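Local coordinates for protein O-succinylhomoserine sulfhydrylase (Mycobacterium tuberculosis, PDB 3NDN) that probably catalyses the pyridoxal-phosphate-dependent formation of L-homocysteine from O-succinyl-L-homoserine and hydrogen sulfide, a step in methionine biosynthesis, at residues G34-S39 with T44-Y49; N80-V85 with F265-L270; F110-A115 with V220-G225. One frame throughout, in Å; residues are numbered along the deposited sequence.

Interaction 1: G34-S39 with T44-Y49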
ATOM      1  N   GLY A  34      21.671   5.079   3.484  1.00 31.54           N
ATOM      2  CA  GLY A  34      21.896   4.929   4.931  1.00 31.89           C
ATOM      3  C   GLY A  34      20.821   4.145   5.696  1.00 31.73           C
ATOM      4  O   GLY A  34      19.622   4.201   5.370  1.00 31.38           O
ATOM      5  N   GLY A  35      21.270   3.382   6.693  1.00 31.45           N
ATOM      6  CA  GLY A  35      20.381   2.722   7.659  1.00 31.22           C
ATOM      7  C   GLY A  35      19.612   1.487   7.208  1.00 31.40           C
ATOM      8  O   GLY A  35      18.641   1.082   7.870  1.00 30.22           O
ATOM      9  N   MET A  36      20.034   0.875   6.098  1.00 31.42           N
ATOM     10  CA  MET A  36      19.311  -0.278   5.538  1.00 32.11           C
ATOM     11  C   MET A  36      19.605  -1.543   6.314  1.00 32.21           C
ATOM     12  O   MET A  36      20.680  -1.675   6.885  1.00 32.52           O
ATOM     13  CB  MET A  36      19.715  -0.520   4.077  1.00 32.62           C
ATOM     14  CG  MET A  36      19.468   0.649   3.158  1.00 33.21           C
ATOM     15  SD  MET A  36      19.672   0.173   1.434  1.00 39.32           S
ATOM     16  CE  MET A  36      21.443  -0.061   1.284  1.00 39.33           C
ATOM     17  N   LEU A  37      18.640  -2.460   6.312  1.00 32.93           N
ATOM     18  CA  LEU A  37      18.759  -3.799   6.925  1.00 34.09           C
ATOM     19  C   LEU A  37      18.158  -4.869   5.981  1.00 33.73           C
ATOM     20  O   LEU A  37      17.001  -5.288   6.159  1.00 33.65           O
ATOM     21  CB  LEU A  37      17.977  -3.804   8.247  1.00 35.21           C
ATOM     22  CG  LEU A  37      18.517  -3.145   9.521  1.00 38.54           C
ATOM     23  CD1 LEU A  37      17.351  -2.563  10.338  1.00 41.16           C
ATOM     24  CD2 LEU A  37      19.310  -4.164  10.334  1.00 42.74           C
ATOM     25  N   ARG A  38      18.923  -5.298   4.972  1.00 32.91           N
ATOM     26  CA  ARG A  38      18.419  -6.245   3.968  1.00 32.46           C
ATOM     27  C   ARG A  38      18.220  -7.635   4.580  1.00 31.94           C
ATOM     28  O   ARG A  38      19.018  -8.056   5.435  1.00 31.71           O
ATOM     29  CB  ARG A  38      19.365  -6.307   2.742  1.00 32.55           C
ATOM     30  CG  ARG A  38      19.313  -5.043   1.864  1.00 33.17           C
ATOM     31  CD  ARG A  38      20.330  -5.065   0.707  1.00 33.35           C
ATOM     32  NE  ARG A  38      20.095  -3.975  -0.258  1.00 32.99           N
ATOM     33  CZ  ARG A  38      21.048  -3.289  -0.900  1.00 34.14           C
ATOM     34  NH1 ARG A  38      22.343  -3.527  -0.666  1.00 32.85           N
ATOM     35  NH2 ARG A  38      20.715  -2.331  -1.763  1.00 31.51           N
ATOM     36  N   SER A  39      17.154  -8.320   4.157  1.00 31.27           N
ATOM     37  CA  SER A  39      16.923  -9.745   4.503  1.00 31.26           C
ATOM     38  C   SER A  39      17.862 -10.691   3.737  1.00 32.14           C
ATOM     39  O   SER A  39      18.609 -10.261   2.859  1.00 32.78           O
ATOM     40  CB  SER A  39      15.461 -10.138   4.211  1.00 30.54           C
ATOM     41  OG  SER A  39      15.307 -10.561   2.861  1.00 31.14           O
ATOM     42  N   THR A  44      17.073  -5.341  -3.402  1.00 31.11           N
ATOM     43  CA  THR A  44      17.728  -4.036  -3.631  1.00 31.05           C
ATOM     44  C   THR A  44      17.041  -2.880  -2.884  1.00 31.35           C
ATOM     45  O   THR A  44      17.689  -2.131  -2.120  1.00 30.53           O
ATOM     46  CB  THR A  44      17.823  -3.722  -5.128  1.00 31.67           C
ATOM     47  OG1 THR A  44      18.581  -4.762  -5.754  1.00 29.81           O
ATOM     48  CG2 THR A  44      18.538  -2.368  -5.356  1.00 31.56           C
ATOM     49  N   ALA A  45      15.730  -2.762  -3.108  1.00 31.16           N
ATOM     50  CA  ALA A  45      14.861  -1.794  -2.428  1.00 30.85           C
ATOM     51  C   ALA A  45      14.361  -2.256  -1.058  1.00 30.84           C
ATOM     52  O   ALA A  45      14.227  -3.470  -0.797  1.00 31.34           O
ATOM     53  CB  ALA A  45      13.685  -1.428  -3.342  1.00 30.44           C
ATOM     54  N   GLU A  46      14.084  -1.279  -0.194  1.00 29.81           N
ATOM     55  CA  GLU A  46      13.716  -1.488   1.215  1.00 30.07           C
ATOM     56  C   GLU A  46      12.374  -2.228   1.440  1.00 29.23           C
ATOM     57  O   GLU A  46      11.340  -1.842   0.905  1.00 28.50           O
ATOM     58  CB  GLU A  46      13.751  -0.158   1.985  1.00 30.01           C
ATOM     59  CG  GLU A  46      15.151   0.540   2.061  1.00 30.91           C
ATOM     60  CD  GLU A  46      15.527   1.334   0.793  1.00 33.13           C
ATOM     61  OE1 GLU A  46      14.881   1.184  -0.287  1.00 31.78           O
ATOM     62  OE2 GLU A  46      16.493   2.121   0.877  1.00 32.95           O
ATOM     63  N   ALA A  47      12.419  -3.307   2.220  1.00 28.58           N
ATOM     64  CA  ALA A  47      11.244  -4.143   2.493  1.00 28.49           C
ATOM     65  C   ALA A  47      10.247  -3.525   3.489  1.00 27.98           C
ATOM     66  O   ALA A  47      10.641  -2.760   4.385  1.00 28.50           O
ATOM     67  CB  ALA A  47      11.703  -5.516   3.010  1.00 28.07           C
ATOM     68  N   MET A  48       8.966  -3.879   3.341  1.00 27.84           N
ATOM     69  CA  MET A  48       7.883  -3.383   4.237  1.00 28.24           C
ATOM     70  C   MET A  48       7.320  -4.523   5.091  1.00 27.65           C
ATOM     71  O   MET A  48       6.703  -5.440   4.550  1.00 27.78           O
ATOM     72  CB  MET A  48       6.752  -2.773   3.398  1.00 28.54           C
ATOM     73  CG  MET A  48       5.688  -2.004   4.203  1.00 30.74           C
ATOM     74  SD  MET A  48       4.167  -1.725   3.256  1.00 34.52           S
ATOM     75  CE  MET A  48       4.664  -0.413   2.140  1.00 36.06           C
ATOM     76  N   TYR A  49       7.491  -4.426   6.416  1.00 27.04           N
ATOM     77  CA  TYR A  49       7.054  -5.458   7.361  1.00 26.74           C
ATOM     78  C   TYR A  49       5.748  -5.075   8.065  1.00 26.36           C
ATOM     79  O   TYR A  49       5.752  -4.574   9.201  1.00 25.38           O
ATOM     80  CB  TYR A  49       8.177  -5.839   8.372  1.00 26.52           C
ATOM     81  CG  TYR A  49       9.414  -6.471   7.720  1.00 27.21           C
ATOM     82  CD1 TYR A  49       9.489  -7.855   7.519  1.00 28.44           C
ATOM     83  CD2 TYR A  49      10.501  -5.689   7.310  1.00 28.28           C
ATOM     84  CE1 TYR A  49      10.607  -8.438   6.896  1.00 29.86           C
ATOM     85  CE2 TYR A  49      11.628  -6.262   6.686  1.00 27.38           C
ATOM     86  CZ  TYR A  49      11.673  -7.648   6.502  1.00 30.10           C
ATOM     87  OH  TYR A  49      12.761  -8.263   5.894  1.00 30.91           O
TER
HETATM   88  O   HOH W   1      14.635  -6.450   4.973  1.00 29.49           O
HETATM   89  O   HOH W   2      17.255  -2.282   0.790  1.00 34.12           O
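Met36 and Glu46 have the nearest CA atoms of two irregular segments, 7.2 Å apart. Residues 34-39 and 44-49 belong to one loop between helices 27-33 and 59-66, and their touching parts run nearly at right angles, 79° between end-to-end directions, so contact is made at separate points. At one of these, the guanidinium of Arg38 meets the backbone of Thr44. NH2 donates to Thr44 O over 3.1 Å and almost straight, 167° at the hydrogen; the carbonyl oxygen lies in the guanidinium plane and receives the bond on a lone pair. The arginine chain, extended from CG to NE, carries the group this far, while Met36 CE sits 3.8 Å above one guanidinium face, toward its rim. A water also donates to Thr44 O and weakly accepts from Arg38 NE. Elsewhere, the thioether of Met36 passes obliquely by the Glu46 carboxylate, SD 3.8 Å from OE2. That carboxylate has stronger partners: Arg89 and Lys272 of the same chain and Lys364 of the third subunit. At the far end, Tyr49 OH rests 3.7 Å from Ser39 CB and donates to a second water in the plane of its ring, which in turn donates to Leu37 O. Contacts with two other subunits place the loop at interfaces of the tetramer, where Asp355 of the third subunit pairs with Arg38 NH1. Arg38 thus links a loop carbonyl to a neighbouring subunit, and the three cations round Glu46 would probably outweigh nearby Glu275 and favour the ionised form.

Interaction 2: N80-V85 with F265-L270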
ATOM      1  N   ASN A  80       9.754  -1.708  15.132  1.00 29.22           N
ATOM      2  CA  ASN A  80       9.439  -2.432  13.876  1.00 28.98           C
ATOM      3  C   ASN A  80      10.633  -2.287  12.888  1.00 28.51           C
ATOM      4  O   ASN A  80      11.235  -1.209  12.805  1.00 29.80           O
ATOM      5  CB  ASN A  80       8.122  -1.881  13.286  1.00 28.04           C
ATOM      6  CG  ASN A  80       7.835  -2.384  11.854  1.00 29.32           C
ATOM      7  OD1 ASN A  80       8.429  -1.902  10.891  1.00 29.39           O
ATOM      8  ND2 ASN A  80       6.890  -3.337  11.721  1.00 28.65           N
ATOM      9  N   PRO A  81      10.981  -3.350  12.133  1.00 29.10           N
ATOM     10  CA  PRO A  81      12.179  -3.214  11.263  1.00 28.96           C
ATOM     11  C   PRO A  81      12.134  -2.121  10.162  1.00 29.15           C
ATOM     12  O   PRO A  81      13.166  -1.486   9.898  1.00 28.93           O
ATOM     13  CB  PRO A  81      12.355  -4.608  10.664  1.00 29.64           C
ATOM     14  CG  PRO A  81      11.117  -5.384  11.020  1.00 30.31           C
ATOM     15  CD  PRO A  81      10.547  -4.757  12.248  1.00 28.84           C
ATOM     16  N   THR A  82      10.978  -1.926   9.519  1.00 28.06           N
ATOM     17  CA  THR A  82      10.808  -0.827   8.545  1.00 27.38           C
ATOM     18  C   THR A  82      10.864   0.564   9.218  1.00 26.94           C
ATOM     19  O   THR A  82      11.518   1.501   8.711  1.00 25.68           O
ATOM     20  CB  THR A  82       9.496  -1.023   7.728  1.00 27.30           C
ATOM     21  OG1 THR A  82       9.496  -2.327   7.143  1.00 26.07           O
ATOM     22  CG2 THR A  82       9.329   0.024   6.636  1.00 27.07           C
ATOM     23  N   VAL A  83      10.154   0.719  10.343  1.00 26.60           N
ATOM     24  CA  VAL A  83      10.259   1.935  11.137  1.00 26.17           C
ATOM     25  C   VAL A  83      11.723   2.246  11.549  1.00 26.14           C
ATOM     26  O   VAL A  83      12.140   3.405  11.524  1.00 25.56           O
ATOM     27  CB  VAL A  83       9.277   1.915  12.363  1.00 26.23           C
ATOM     28  CG1 VAL A  83       9.463   3.172  13.242  1.00 26.60           C
ATOM     29  CG2 VAL A  83       7.833   1.850  11.873  1.00 26.16           C
ATOM     30  N   SER A  84      12.499   1.217  11.916  1.00 25.87           N
ATOM     31  CA  SER A  84      13.918   1.417  12.275  1.00 25.95           C
ATOM     32  C   SER A  84      14.779   1.996  11.134  1.00 25.69           C
ATOM     33  O   SER A  84      15.712   2.767  11.396  1.00 24.34           O
ATOM     34  CB  SER A  84      14.555   0.097  12.770  1.00 26.90           C
ATOM     35  OG  SER A  84      14.014  -0.287  14.023  1.00 27.94           O
ATOM     36  N   VAL A  85      14.483   1.613   9.883  1.00 25.16           N
ATOM     37  CA  VAL A  85      15.219   2.120   8.725  1.00 25.24           C
ATOM     38  C   VAL A  85      14.930   3.630   8.539  1.00 25.04           C
ATOM     39  O   VAL A  85      15.864   4.402   8.308  1.00 24.83           O
ATOM     40  CB  VAL A  85      14.885   1.324   7.409  1.00 25.11           C
ATOM     41  CG1 VAL A  85      15.569   1.942   6.183  1.00 26.50           C
ATOM     42  CG2 VAL A  85      15.275  -0.176   7.545  1.00 25.86           C
ATOM     43  N   PHE A 265       3.600   1.273   6.986  1.00 26.47           N
ATOM     44  CA  PHE A 265       3.335   1.712   5.603  1.00 26.89           C
ATOM     45  C   PHE A 265       3.836   3.169   5.431  1.00 26.90           C
ATOM     46  O   PHE A 265       4.575   3.478   4.494  1.00 26.27           O
ATOM     47  CB  PHE A 265       1.835   1.613   5.222  1.00 27.06           C
ATOM     48  CG  PHE A 265       1.522   2.152   3.845  1.00 26.16           C
ATOM     49  CD1 PHE A 265       1.630   1.330   2.722  1.00 28.85           C
ATOM     50  CD2 PHE A 265       1.168   3.501   3.661  1.00 28.28           C
ATOM     51  CE1 PHE A 265       1.363   1.824   1.440  1.00 29.36           C
ATOM     52  CE2 PHE A 265       0.900   4.001   2.407  1.00 26.79           C
ATOM     53  CZ  PHE A 265       1.006   3.171   1.276  1.00 27.32           C
ATOM     54  N   ASN A 266       3.459   4.041   6.362  1.00 26.63           N
ATOM     55  CA  ASN A 266       3.897   5.450   6.331  1.00 26.04           C
ATOM     56  C   ASN A 266       5.439   5.541   6.396  1.00 25.77           C
ATOM     57  O   ASN A 266       6.044   6.370   5.725  1.00 24.52           O
ATOM     58  CB  ASN A 266       3.266   6.265   7.483  1.00 26.13           C
ATOM     59  CG  ASN A 266       1.760   6.479   7.308  1.00 27.82           C
ATOM     60  OD1 ASN A 266       1.043   5.621   6.762  1.00 28.07           O
ATOM     61  ND2 ASN A 266       1.272   7.623   7.778  1.00 27.16           N
ATOM     62  N   ALA A 267       6.054   4.667   7.193  1.00 25.36           N
ATOM     63  CA  ALA A 267       7.518   4.640   7.362  1.00 25.39           C
ATOM     64  C   ALA A 267       8.213   4.349   6.020  1.00 25.46           C
ATOM     65  O   ALA A 267       9.245   4.946   5.708  1.00 25.99           O
ATOM     66  CB  ALA A 267       7.923   3.580   8.420  1.00 25.54           C
ATOM     67  N   TRP A 268       7.641   3.436   5.239  1.00 25.34           N
ATOM     68  CA  TRP A 268       8.150   3.120   3.888  1.00 25.66           C
ATOM     69  C   TRP A 268       8.031   4.355   2.968  1.00 25.99           C
ATOM     70  O   TRP A 268       9.012   4.736   2.297  1.00 26.26           O
ATOM     71  CB  TRP A 268       7.399   1.911   3.311  1.00 26.36           C
ATOM     72  CG  TRP A 268       7.707   1.574   1.869  1.00 25.93           C
ATOM     73  CD1 TRP A 268       8.800   0.896   1.393  1.00 27.63           C
ATOM     74  CD2 TRP A 268       6.897   1.877   0.730  1.00 27.39           C
ATOM     75  NE1 TRP A 268       8.713   0.754   0.026  1.00 28.49           N
ATOM     76  CE2 TRP A 268       7.563   1.361  -0.410  1.00 28.85           C
ATOM     77  CE3 TRP A 268       5.673   2.552   0.559  1.00 28.16           C
ATOM     78  CZ2 TRP A 268       7.039   1.479  -1.708  1.00 29.40           C
ATOM     79  CZ3 TRP A 268       5.147   2.668  -0.731  1.00 29.19           C
ATOM     80  CH2 TRP A 268       5.837   2.136  -1.851  1.00 28.36           C
ATOM     81  N   VAL A 269       6.863   4.992   2.963  1.00 24.72           N
ATOM     82  CA  VAL A 269       6.671   6.231   2.179  1.00 24.58           C
ATOM     83  C   VAL A 269       7.740   7.313   2.499  1.00 24.27           C
ATOM     84  O   VAL A 269       8.366   7.886   1.582  1.00 24.56           O
ATOM     85  CB  VAL A 269       5.233   6.820   2.323  1.00 24.13           C
ATOM     86  CG1 VAL A 269       5.131   8.180   1.582  1.00 24.91           C
ATOM     87  CG2 VAL A 269       4.188   5.840   1.783  1.00 26.92           C
ATOM     88  N   LEU A 270       7.963   7.549   3.795  1.00 23.83           N
ATOM     89  CA  LEU A 270       8.866   8.583   4.265  1.00 23.47           C
ATOM     90  C   LEU A 270      10.356   8.283   4.048  1.00 23.32           C
ATOM     91  O   LEU A 270      11.093   9.178   3.696  1.00 22.16           O
ATOM     92  CB  LEU A 270       8.578   8.928   5.740  1.00 23.22           C
ATOM     93  CG  LEU A 270       7.160   9.455   6.021  1.00 24.47           C
ATOM     94  CD1 LEU A 270       6.936   9.715   7.517  1.00 27.05           C
ATOM     95  CD2 LEU A 270       6.851  10.724   5.214  1.00 24.79           C
TER
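Thr82 and Val83, in the first turn of helix 81-94, pack against Ala267 and Trp268 of helix 264-273 in a close helix-helix contact. The short helical segments run in roughly the same direction, with axes 8.5 Å apart at closest approach and crossing at 30°. Ala267 sits where they come nearest: its CA is 5.4 Å from that of Val83, and its methyl meets Val83 CG2 at 3.9 Å. The small side chain leaves the two backbones close together. Next to it, the methyl of Thr82 reaches over the backbone of the second helix, CG2 4.1 Å from Trp268 N. The rotamer divides the threonine's work, for with CG2 trans to the backbone N (chi1 of OG1 -54°) the methyl faces the neighbouring helix while the hydroxyl bonds to Tyr49 N and Ala47 O in the loop ahead of helix 59-66. Asn80 caps the start of the helix: OD1 takes the N-H of Val83 on a lone pair in the carbonyl plane, at 3.2 Å and 166°, and that of Thr82 more weakly. Its amide nitrogen bonds to Tyr49 O and Ser76 OG. The indole of Trp268 turns away to pack on Met48 and on residues of other subunits. No hydrogen bond crosses between the helices; methyl groups do the touching, while the Asn80 amide and the Thr82 hydroxyl find their partners to the side of the interface.

Interaction 3: F110-A115 with V220-G225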
ATOM      1  N   PHE A 110       4.380  17.256  21.291  1.00 31.33           N
ATOM      2  CA  PHE A 110       3.764  16.984  22.597  1.00 31.71           C
ATOM      3  C   PHE A 110       4.578  15.964  23.413  1.00 32.02           C
ATOM      4  O   PHE A 110       4.856  16.188  24.603  1.00 31.80           O
ATOM      5  CB  PHE A 110       2.276  16.545  22.486  1.00 31.67           C
ATOM      6  CG  PHE A 110       1.705  16.081  23.795  1.00 32.82           C
ATOM      7  CD1 PHE A 110       1.325  17.008  24.777  1.00 34.21           C
ATOM      8  CD2 PHE A 110       1.633  14.717  24.093  1.00 32.91           C
ATOM      9  CE1 PHE A 110       0.846  16.591  26.016  1.00 32.58           C
ATOM     10  CE2 PHE A 110       1.152  14.278  25.321  1.00 34.21           C
ATOM     11  CZ  PHE A 110       0.757  15.213  26.298  1.00 33.86           C
ATOM     12  N   THR A 111       4.973  14.861  22.779  1.00 31.38           N
ATOM     13  CA  THR A 111       5.720  13.810  23.480  1.00 31.77           C
ATOM     14  C   THR A 111       7.126  14.277  23.916  1.00 31.67           C
ATOM     15  O   THR A 111       7.576  13.929  25.011  1.00 32.44           O
ATOM     16  CB  THR A 111       5.748  12.477  22.677  1.00 31.97           C
ATOM     17  OG1 THR A 111       4.399  12.024  22.474  1.00 32.42           O
ATOM     18  CG2 THR A 111       6.525  11.390  23.402  1.00 32.53           C
ATOM     19  N   SER A 112       7.785  15.096  23.097  1.00 31.37           N
ATOM     20  CA  SER A 112       9.144  15.569  23.434  1.00 30.78           C
ATOM     21  C   SER A 112       9.099  16.490  24.668  1.00 31.50           C
ATOM     22  O   SER A 112       9.915  16.338  25.597  1.00 31.22           O
ATOM     23  CB  SER A 112       9.824  16.256  22.251  1.00 30.74           C
ATOM     24  OG  SER A 112       9.191  17.482  21.899  1.00 29.05           O
ATOM     25  N   LEU A 113       8.138  17.419  24.663  1.00 31.44           N
ATOM     26  CA  LEU A 113       7.911  18.332  25.784  1.00 32.71           C
ATOM     27  C   LEU A 113       7.378  17.628  27.031  1.00 33.17           C
ATOM     28  O   LEU A 113       7.818  17.934  28.154  1.00 33.91           O
ATOM     29  CB  LEU A 113       6.983  19.483  25.379  1.00 32.97           C
ATOM     30  CG  LEU A 113       7.542  20.482  24.372  1.00 33.39           C
ATOM     31  CD1 LEU A 113       6.444  21.431  23.887  1.00 33.85           C
ATOM     32  CD2 LEU A 113       8.726  21.280  24.958  1.00 35.20           C
ATOM     33  N   GLY A 114       6.446  16.691  26.842  1.00 31.93           N
ATOM     34  CA  GLY A 114       5.898  15.900  27.944  1.00 32.16           C
ATOM     35  C   GLY A 114       6.959  15.040  28.619  1.00 32.27           C
ATOM     36  O   GLY A 114       6.895  14.785  29.824  1.00 32.41           O
ATOM     37  N   ALA A 115       7.949  14.606  27.841  1.00 31.38           N
ATOM     38  CA  ALA A 115       9.079  13.842  28.357  1.00 31.59           C
ATOM     39  C   ALA A 115       9.941  14.645  29.344  1.00 32.47           C
ATOM     40  O   ALA A 115      10.625  14.059  30.182  1.00 33.11           O
ATOM     41  CB  ALA A 115       9.953  13.385  27.190  1.00 30.93           C
ATOM     42  N   VAL A 220      17.597  18.836  21.617  1.00 31.80           N
ATOM     43  CA  VAL A 220      16.501  18.058  20.998  1.00 31.03           C
ATOM     44  C   VAL A 220      16.007  18.766  19.739  1.00 30.88           C
ATOM     45  O   VAL A 220      15.829  19.996  19.742  1.00 30.51           O
ATOM     46  CB  VAL A 220      15.280  17.904  21.982  1.00 31.16           C
ATOM     47  CG1 VAL A 220      14.151  17.068  21.349  1.00 30.42           C
ATOM     48  CG2 VAL A 220      15.712  17.274  23.316  1.00 30.89           C
ATOM     49  N   VAL A 221      15.784  18.004  18.657  1.00 30.37           N
ATOM     50  CA  VAL A 221      15.186  18.565  17.445  1.00 29.83           C
ATOM     51  C   VAL A 221      13.940  17.733  17.092  1.00 30.03           C
ATOM     52  O   VAL A 221      13.963  16.491  17.203  1.00 29.57           O
ATOM     53  CB  VAL A 221      16.201  18.613  16.245  1.00 30.03           C
ATOM     54  CG1 VAL A 221      15.525  19.099  14.982  1.00 28.13           C
ATOM     55  CG2 VAL A 221      17.388  19.524  16.583  1.00 29.62           C
ATOM     56  N   VAL A 222      12.853  18.416  16.721  1.00 29.23           N
ATOM     57  CA  VAL A 222      11.618  17.722  16.285  1.00 29.34           C
ATOM     58  C   VAL A 222      11.239  18.063  14.838  1.00 29.32           C
ATOM     59  O   VAL A 222      11.421  19.213  14.385  1.00 29.62           O
ATOM     60  CB  VAL A 222      10.376  17.984  17.228  1.00 29.32           C
ATOM     61  CG1 VAL A 222      10.598  17.417  18.613  1.00 30.29           C
ATOM     62  CG2 VAL A 222      10.034  19.468  17.291  1.00 28.90           C
ATOM     63  N   TYR A 223      10.712  17.058  14.131  1.00 29.13           N
ATOM     64  CA  TYR A 223      10.300  17.176  12.724  1.00 29.94           C
ATOM     65  C   TYR A 223       8.891  16.650  12.499  1.00 29.41           C
ATOM     66  O   TYR A 223       8.511  15.642  13.083  1.00 29.55           O
ATOM     67  CB  TYR A 223      11.243  16.392  11.794  1.00 29.34           C
ATOM     68  CG  TYR A 223      12.570  17.064  11.586  1.00 32.09           C
ATOM     69  CD1 TYR A 223      12.643  18.297  10.926  1.00 33.11           C
ATOM     70  CD2 TYR A 223      13.747  16.489  12.045  1.00 32.33           C
ATOM     71  CE1 TYR A 223      13.854  18.934  10.729  1.00 35.50           C
ATOM     72  CE2 TYR A 223      14.979  17.126  11.864  1.00 34.02           C
ATOM     73  CZ  TYR A 223      15.013  18.359  11.206  1.00 35.51           C
ATOM     74  OH  TYR A 223      16.199  19.029  10.997  1.00 39.11           O
ATOM     75  N   SER A 224       8.130  17.346  11.654  1.00 29.33           N
ATOM     76  CA  SER A 224       6.977  16.762  10.947  1.00 29.35           C
ATOM     77  C   SER A 224       7.492  16.102   9.646  1.00 29.69           C
ATOM     78  O   SER A 224       8.121  16.768   8.838  1.00 31.18           O
ATOM     79  CB  SER A 224       5.954  17.862  10.604  1.00 29.93           C
ATOM     80  OG  SER A 224       4.948  17.410   9.694  1.00 29.52           O
ATOM     81  N   GLY A 225       7.252  14.804   9.459  1.00 28.43           N
ATOM     82  CA  GLY A 225       7.513  14.141   8.160  1.00 27.96           C
ATOM     83  C   GLY A 225       6.502  14.463   7.059  1.00 27.31           C
ATOM     84  O   GLY A 225       6.734  14.179   5.871  1.00 26.49           O
TER
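A helix rests on one face of the large mixed sheet here, Ser112 of helix 105-114 meeting Val220 and Val222 of strand 220-224. The strand lies inside the sheet, between strands 198-202 and 238-242, in the pyridoxal-phosphate-binding domain common to the trans-sulfuration family. The meeting is narrow, burying 78 Å² in all. Val220 and Val222, two positions apart along the strand, present their side chains on the same face, and the serine comes down toward both. Val222 does more of the touching: its CG1 lies 3.6 Å from Ser112 OG and 3.9 Å from Ser112 CB. Val220 CG1 reaches the same CB at a looser 4.5 Å. Even at these nearest points the backbones stay well separated, with 7.9 Å between the CA atoms of Ser112 and Val222. The serine hydroxyl is placed between its own backbone N and carbonyl carbon (chi1 67°), where its one proton can be shared between Ala108 O and Val109 O of the preceding helical turn. Ile240 of the adjoining strand and Tyr246 of helix 244-258 extend the apolar floor beneath the helix, Tyr246 OH also bonding to Ser112 O. At its far end the strand reaches the cofactor, where Ser224 OG bonds to the phosphate of the modified lysine at position 227. Because the hydroxyl is engaged within its own helix, a polar residue can be buried against valines: the sheet meets a serine whose hydroxyl is already turned to carbonyls of its own helix.

Interactions 1 and 2 form one continuous region, their centres 9 Å apart. They are joined through the Thr82 hydroxyl, with OG1 3.0 Å from Tyr49 N, and Met48 CE reaches Trp268 CD2 at 3.5 Å, so the loop of interaction 1 is laid over the helix pair of interaction 2. Interaction 3 lies within the stretch of chain spanned by interaction 2, with centres 18 Å apart; Leu270 CD2 packs on Gly225 O at 3.5 Å, just before the cofactor-bearing lysine. Interaction 1 stays about 15 Å from interaction 3 at the nearest atoms. Interactions 1 and 2 both touch the third subunit, 2 and 3 the fourth, and interaction 3 is the one whose strand reaches the pyridoxal phosphate.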